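Local coordinates for extracellular solute-binding protein family 1 (Alicyclobacillus acidocaldarius subsp. acidocaldarius, PDB 4OVJ) that probably captures a solute outside the cell and delivers it to an ABC-type importer, as other family 1 extracellular solute-binding proteins do, at residues 218-221 / 222-226; 389-393 / 394-398. One frame throughout, in Å; residues are numbered along the deposited sequence. Where two conformers were deposited one is given.

Interaction 1. Residues 218-221 / 222-226; sequences LNYW and ANLRK
L224 meets Y220 and W221, one turn back on helix 211-226, through a single methyl. Its CD1 lies 3.7 Å from CE2 of Y220 and 3.8 Å from CE3 of W221, at a slant to both rings. The tyrosine reaches this methyl because its CG is anti to the backbone N (chi1 178°), whereas the indole swings beside its own N and receives Y220 CD2 over one face. A branched leucine suits the place, since its side chain also packs on A164 and L167 of helix 160-174, where Y220 OH also bonds to the carbonyl of W160.

Backbone hydrogen bonds of the i to i+4 kind run beneath. R225 N to W221 O is 2.9 Å long and nearly along the C=O axis, while L224 N to Y220 O is weak at 3.4 Å.

The polar contacts belong to R225. Bent at chi3 (-61°), its chain folds back so that the guanidinium lays one face over the W221 carbonyl. Water 1 sits in the guanidinium plane, 2.9 Å from R225 NH2, and donates to L218 O at 2.8 Å. NH1 forms salt bridges with D181 and E183. A leucine in place of R225 would probably leave both carboxylates without their cationic mate and water 1 without a donor. Two acids beside NH1 probably balance the arginine's charge and hold the guanidinium in place against the helix.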
ATOM      1  N   LEU A 218      -9.004  16.236 -12.454  1.00  7.58           N
ATOM      2  CA  LEU A 218      -8.210  16.642 -13.611  1.00  8.52           C
ATOM      3  C   LEU A 218      -7.988  18.159 -13.647  1.00  7.97           C
ATOM      4  O   LEU A 218      -6.895  18.622 -13.972  1.00  8.40           O
ATOM      5  CB  LEU A 218      -8.863  16.165 -14.899  1.00  9.27           C
ATOM      6  CG  LEU A 218      -8.939  14.652 -15.106  1.00 10.90           C
ATOM      7  CD1 LEU A 218      -9.794  14.393 -16.330  1.00 12.23           C
ATOM      8  CD2 LEU A 218      -7.573  14.002 -15.243  1.00 12.48           C
ATOM      9  N   ASN A 219      -9.026  18.924 -13.311  1.00  7.89           N
ATOM     10  CA  ASN A 219      -8.930  20.386 -13.287  1.00  8.91           C
ATOM     11  C   ASN A 219      -7.991  20.894 -12.236  1.00  8.38           C
ATOM     12  O   ASN A 219      -7.305  21.898 -12.457  1.00  9.45           O
ATOM     13  CB  ASN A 219     -10.296  21.023 -13.080  1.00  9.14           C
ATOM     14  CG  ASN A 219     -11.074  21.149 -14.372  1.00 11.52           C
ATOM     15  OD1 ASN A 219     -10.484  21.245 -15.446  1.00 14.65           O
ATOM     16  ND2 ASN A 219     -12.399  21.163 -14.276  1.00 12.21           N
ATOM     17  N   TYR A 220      -7.955  20.212 -11.093  1.00  8.21           N
ATOM     18  CA  TYR A 220      -7.050  20.589 -10.019  1.00  8.45           C
ATOM     19  C   TYR A 220      -5.618  20.582 -10.521  1.00  7.88           C
ATOM     20  O   TYR A 220      -4.904  21.570 -10.388  1.00  8.06           O
ATOM     21  CB  TYR A 220      -7.190  19.638  -8.834  1.00  8.59           C
ATOM     22  CG  TYR A 220      -6.240  19.936  -7.700  1.00  8.58           C
ATOM     23  CD1 TYR A 220      -6.525  20.940  -6.792  1.00  8.18           C
ATOM     24  CD2 TYR A 220      -5.051  19.222  -7.546  1.00  8.51           C
ATOM     25  CE1 TYR A 220      -5.662  21.231  -5.760  1.00  9.01           C
ATOM     26  CE2 TYR A 220      -4.186  19.498  -6.500  1.00  8.61           C
ATOM     27  CZ  TYR A 220      -4.501  20.507  -5.608  1.00  8.03           C
ATOM     28  OH  TYR A 220      -3.657  20.797  -4.564  1.00  8.13           O
ATOM     29  N   TRP A 221      -5.217  19.478 -11.139  1.00  8.09           N
ATOM     30  CA  TRP A 221      -3.845  19.371 -11.648  1.00  7.93           C
ATOM     31  C   TRP A 221      -3.615  20.259 -12.866  1.00  8.53           C
ATOM     32  O   TRP A 221      -2.537  20.833 -13.010  1.00  8.43           O
ATOM     33  CB  TRP A 221      -3.483  17.920 -11.954  1.00  8.67           C
ATOM     34  CG  TRP A 221      -3.492  17.080 -10.711  1.00  7.93           C
ATOM     35  CD1 TRP A 221      -4.502  16.275 -10.274  1.00  8.19           C
ATOM     36  CD2 TRP A 221      -2.467  17.014  -9.715  1.00  9.26           C
ATOM     37  NE1 TRP A 221      -4.165  15.704  -9.071  1.00  9.83           N
ATOM     38  CE2 TRP A 221      -2.914  16.133  -8.714  1.00  9.61           C
ATOM     39  CE3 TRP A 221      -1.202  17.605  -9.582  1.00  9.83           C
ATOM     40  CZ2 TRP A 221      -2.149  15.828  -7.592  1.00 10.52           C
ATOM     41  CZ3 TRP A 221      -0.443  17.307  -8.464  1.00 10.08           C
ATOM     42  CH2 TRP A 221      -0.915  16.421  -7.492  1.00 10.37           C
ATOM     43  N   ALA A 222      -4.630  20.393 -13.723  1.00  8.81           N
ATOM     44  CA  ALA A 222      -4.505  21.271 -14.889  1.00  9.69           C
ATOM     45  C   ALA A 222      -4.220  22.714 -14.469  1.00 10.33           C
ATOM     46  O   ALA A 222      -3.405  23.389 -15.093  1.00 10.62           O
ATOM     47  CB  ALA A 222      -5.737  21.199 -15.763  1.00 10.13           C
ATOM     48  N   ASN A 223      -4.861  23.170 -13.389  1.00  9.98           N
ATOM     49  CA  ASN A 223      -4.609  24.523 -12.897  1.00 11.41           C
ATOM     50  C   ASN A 223      -3.168  24.673 -12.404  1.00 11.96           C
ATOM     51  O   ASN A 223      -2.516  25.684 -12.679  1.00 14.66           O
ATOM     52  CB  ASN A 223      -5.627  24.924 -11.847  1.00 12.98           C
ATOM     53  CG  ASN A 223      -6.994  25.241 -12.444  1.00 15.86           C
ATOM     54  OD1 ASN A 223      -7.129  25.562 -13.628  1.00 20.69           O
ATOM     55  ND2 ASN A 223      -8.012  25.158 -11.625  1.00 21.05           N
ATOM     56  N   LEU A 224      -2.649  23.656 -11.732  1.00 11.23           N
ATOM     57  CA  LEU A 224      -1.258  23.694 -11.279  1.00 11.25           C
ATOM     58  C   LEU A 224      -0.286  23.698 -12.467  1.00 10.42           C
ATOM     59  O   LEU A 224       0.726  24.389 -12.436  1.00 11.46           O
ATOM     60  CB  LEU A 224      -0.955  22.524 -10.346  1.00 12.02           C
ATOM     61  CG  LEU A 224      -1.699  22.502  -9.013  1.00 12.64           C
ATOM     62  CD1 LEU A 224      -1.443  21.197  -8.293  1.00 12.60           C
ATOM     63  CD2 LEU A 224      -1.277  23.691  -8.168  1.00 13.66           C
ATOM     64  N   ARG A 225      -0.601  22.942 -13.512  1.00  9.65           N
ATOM     65  CA  ARG A 225       0.234  22.950 -14.723  1.00 10.12           C
ATOM     66  C   ARG A 225       0.249  24.334 -15.376  1.00 11.51           C
ATOM     67  O   ARG A 225       1.307  24.831 -15.754  1.00 13.71           O
ATOM     68  CB  ARG A 225      -0.261  21.935 -15.751  1.00 10.74           C
ATOM     69  CG  ARG A 225       0.139  20.515 -15.451  1.00 10.19           C
ATOM     70  CD  ARG A 225      -0.021  19.617 -16.660  1.00 10.20           C
ATOM     71  NE  ARG A 225      -1.390  19.559 -17.134  1.00 10.00           N
ATOM     72  CZ  ARG A 225      -2.360  18.812 -16.610  1.00 10.38           C
ATOM     73  NH1 ARG A 225      -2.149  18.046 -15.552  1.00  9.97           N
ATOM     74  NH2 ARG A 225      -3.566  18.845 -17.154  1.00  9.56           N
ATOM     75  N   LYS A 226      -0.938  24.924 -15.516  1.00 13.09           N
ATOM     76  CA  LYS A 226      -1.120  26.255 -16.121  1.00 15.82           C
ATOM     77  C   LYS A 226      -0.236  27.310 -15.451  1.00 16.82           C
ATOM     78  O   LYS A 226       0.324  28.185 -16.125  1.00 19.81           O
ATOM     79  CB  LYS A 226      -2.600  26.669 -16.033  1.00 19.00           C
ATOM     80  CG  LYS A 226      -2.913  28.085 -16.500  1.00 22.66           C
ATOM     81  CD  LYS A 226      -4.411  28.306 -16.697  1.00 25.60           C
ATOM     82  CE  LYS A 226      -5.161  28.349 -15.370  1.00 28.67           C
ATOM     83  NZ  LYS A 226      -6.588  28.774 -15.500  1.00 30.76           N
TER
HETATM   84  O   HOH W   1      -5.086  17.118 -15.426  1.00  9.84           O

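Interaction 2. Residues 389-393 / 394-398; sequences QAVQY and GKETP
A390 O gathers the backbone of the turn that follows helix 377-392. K395 N donates to A390 O at 2.9 Å, nearly in line with the carbonyl, and E396 N adds a weak bond to A390 O, 3.5 Å long. G394 N donates to V391 O at 3.1 Å, from above the carbonyl plane. Water 2 donates to V391 O and to E396 O, tying the last helical turn to the departing chain.

This is a Schellman motif, with G394 at positive phi (82°); a CB there would clash with Y393 O, so glycine suits the site. The next helix begins directly afterwards, where T397 is the N-cap and its OG1 accepts from Q400 N.

Side-chain packing closes the turn. V391 CG1 meets P398 CG at 4.1 Å, the two side chains crossing at about a right angle, and V391 CA makes a CA-H...O contact with E396 O. E396 CG stands between its backbone N and carbonyl carbon (chi1 58°), which carries OE1 to within 3.5 Å of the small A390 CB.

Y393 and K395 run alongside each other, pointing the same way. In one of its two conformers, Q389 sends NE2 to Y393 OH at 3.0 Å.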
ATOM      1  N   GLN A 389      -2.351  11.448 -19.751  0.50 15.37           N
ATOM      2  CA  GLN A 389      -1.296  11.947 -20.627  0.50 17.05           C
ATOM      3  C   GLN A 389      -1.869  12.815 -21.760  0.50 15.32           C
ATOM      4  O   GLN A 389      -1.324  13.876 -22.054  0.50 16.23           O
ATOM      5  CB  GLN A 389      -0.482  10.771 -21.179  0.50 20.59           C
ATOM      6  CG  GLN A 389       0.679  11.152 -22.082  0.50 25.54           C
ATOM      7  CD  GLN A 389       1.492   9.940 -22.503  0.50 33.84           C
ATOM      8  OE1 GLN A 389       1.051   8.799 -22.352  0.50 41.31           O
ATOM      9  NE2 GLN A 389       2.684  10.179 -23.028  0.50 37.41           N
ATOM     10  N   ALA A 390      -2.974  12.378 -22.371  1.00 15.17           N
ATOM     11  CA  ALA A 390      -3.653  13.168 -23.423  1.00 16.11           C
ATOM     12  C   ALA A 390      -4.151  14.516 -22.924  1.00 15.56           C
ATOM     13  O   ALA A 390      -4.036  15.521 -23.618  1.00 17.16           O
ATOM     14  CB  ALA A 390      -4.811  12.383 -24.031  1.00 17.52           C
ATOM     15  N   VAL A 391      -4.689  14.534 -21.707  1.00 15.24           N
ATOM     16  CA  VAL A 391      -5.123  15.768 -21.084  1.00 13.90           C
ATOM     17  C   VAL A 391      -3.915  16.668 -20.779  1.00 14.09           C
ATOM     18  O   VAL A 391      -3.972  17.861 -21.025  1.00 16.11           O
ATOM     19  CB  VAL A 391      -5.947  15.488 -19.809  1.00 14.24           C
ATOM     20  CG1 VAL A 391      -6.248  16.774 -19.056  1.00 15.10           C
ATOM     21  CG2 VAL A 391      -7.237  14.775 -20.185  1.00 15.24           C
ATOM     22  N   GLN A 392      -2.836  16.087 -20.259  1.00 14.67           N
ATOM     23  CA  GLN A 392      -1.614  16.846 -19.917  1.00 15.14           C
ATOM     24  C   GLN A 392      -0.970  17.449 -21.153  1.00 17.00           C
ATOM     25  O   GLN A 392      -0.390  18.531 -21.102  1.00 20.98           O
ATOM     26  CB  GLN A 392      -0.603  15.947 -19.216  1.00 16.85           C
ATOM     27  CG  GLN A 392      -0.955  15.586 -17.788  1.00 16.29           C
ATOM     28  CD  GLN A 392      -0.146  14.424 -17.227  1.00 17.53           C
ATOM     29  OE1 GLN A 392       0.477  13.645 -17.966  1.00 19.45           O
ATOM     30  NE2 GLN A 392      -0.170  14.284 -15.908  1.00 16.94           N
ATOM     31  N   TYR A 393      -1.067  16.731 -22.264  1.00 16.76           N
ATOM     32  CA  TYR A 393      -0.541  17.200 -23.544  1.00 18.58           C
ATOM     33  C   TYR A 393      -1.438  18.245 -24.211  1.00 20.86           C
ATOM     34  O   TYR A 393      -1.023  18.890 -25.169  1.00 26.48           O
ATOM     35  CB  TYR A 393      -0.404  16.025 -24.510  1.00 18.56           C
ATOM     36  CG  TYR A 393       0.791  15.119 -24.347  1.00 19.87           C
ATOM     37  CD1 TYR A 393       1.924  15.496 -23.627  1.00 20.97           C
ATOM     38  CD2 TYR A 393       0.808  13.891 -24.987  1.00 22.60           C
ATOM     39  CE1 TYR A 393       3.024  14.655 -23.543  1.00 23.46           C
ATOM     40  CE2 TYR A 393       1.895  13.046 -24.906  1.00 24.44           C
ATOM     41  CZ  TYR A 393       3.003  13.435 -24.184  1.00 25.05           C
ATOM     42  OH  TYR A 393       4.076  12.590 -24.108  1.00 27.99           O
ATOM     43  N   GLY A 394      -2.669  18.393 -23.734  1.00 23.13           N
ATOM     44  CA  GLY A 394      -3.613  19.334 -24.313  1.00 23.61           C
ATOM     45  C   GLY A 394      -4.310  18.777 -25.538  1.00 25.30           C
ATOM     46  O   GLY A 394      -4.922  19.524 -26.299  1.00 26.10           O
ATOM     47  N   LYS A 395      -4.228  17.465 -25.730  1.00 26.23           N
ATOM     48  CA  LYS A 395      -4.882  16.816 -26.861  1.00 27.66           C
ATOM     49  C   LYS A 395      -6.386  16.686 -26.658  1.00 28.63           C
ATOM     50  O   LYS A 395      -7.134  16.652 -27.622  1.00 32.11           O
ATOM     51  CB  LYS A 395      -4.259  15.447 -27.122  1.00 24.95           C
ATOM     52  CG  LYS A 395      -2.883  15.526 -27.775  1.00 34.66           C
ATOM     53  CD  LYS A 395      -2.349  14.140 -28.114  1.00 41.13           C
ATOM     54  CE  LYS A 395      -1.309  14.188 -29.220  1.00 45.26           C
ATOM     55  NZ  LYS A 395      -0.052  14.845 -28.773  1.00 47.94           N
ATOM     56  N   GLU A 396      -6.834  16.601 -25.408  1.00 27.55           N
ATOM     57  CA  GLU A 396      -8.265  16.704 -25.126  1.00 27.15           C
ATOM     58  C   GLU A 396      -8.521  17.413 -23.813  1.00 24.67           C
ATOM     59  O   GLU A 396      -7.630  17.500 -22.965  1.00 23.24           O
ATOM     60  CB  GLU A 396      -8.931  15.334 -25.141  1.00 31.89           C
ATOM     61  CG  GLU A 396      -8.365  14.325 -24.161  1.00 36.10           C
ATOM     62  CD  GLU A 396      -8.909  12.920 -24.390  1.00 45.29           C
ATOM     63  OE1 GLU A 396      -8.245  11.947 -23.965  1.00 56.83           O
ATOM     64  OE2 GLU A 396     -10.002  12.783 -24.991  1.00 50.11           O
ATOM     65  N   THR A 397      -9.740  17.925 -23.666  1.00 20.98           N
ATOM     66  CA  THR A 397     -10.132  18.631 -22.453  1.00 20.84           C
ATOM     67  C   THR A 397     -10.338  17.615 -21.340  1.00 19.05           C
ATOM     68  O   THR A 397     -10.560  16.429 -21.601  1.00 19.16           O
ATOM     69  CB  THR A 397     -11.435  19.456 -22.602  1.00 24.21           C
ATOM     70  OG1 THR A 397     -12.555  18.589 -22.845  1.00 24.71           O
ATOM     71  CG2 THR A 397     -11.316  20.493 -23.727  1.00 24.84           C
ATOM     72  N   PRO A 398     -10.270  18.081 -20.091  1.00 16.89           N
ATOM     73  CA  PRO A 398     -10.609  17.232 -18.958  1.00 16.49           C
ATOM     74  C   PRO A 398     -11.956  16.551 -19.109  1.00 16.80           C
ATOM     75  O   PRO A 398     -12.065  15.336 -18.871  1.00 16.31           O
ATOM     76  CB  PRO A 398     -10.614  18.221 -17.798  1.00 17.24           C
ATOM     77  CG  PRO A 398      -9.490  19.146 -18.165  1.00 16.54           C
ATOM     78  CD  PRO A 398      -9.687  19.358 -19.647  1.00 16.93           C
TER
HETATM   79  O   HOH W   2      -6.223  19.343 -21.634  1.00 25.09           O

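Interaction 1 is partly buried within one helix, 211-226, whereas interaction 2 is a surface turn joining helix 377-392 to helix 398-414. Their centres lie 11 Å apart, and the two touch by packing: R225 NH1 is 3.5 Å from Q392 CG, and L218 and N219 rest on P398. The 218-226 contact combines aromatic and leucine packing with a charged arginine; the 389-398 contact relies mainly on backbone bonds, glycine and a bridging water, with V391 as its buried side chain. D181 and E183 connect them further, holding R225 by salt bridges and receiving weak bonds from Q392 NE2, so the same acids serve both elements.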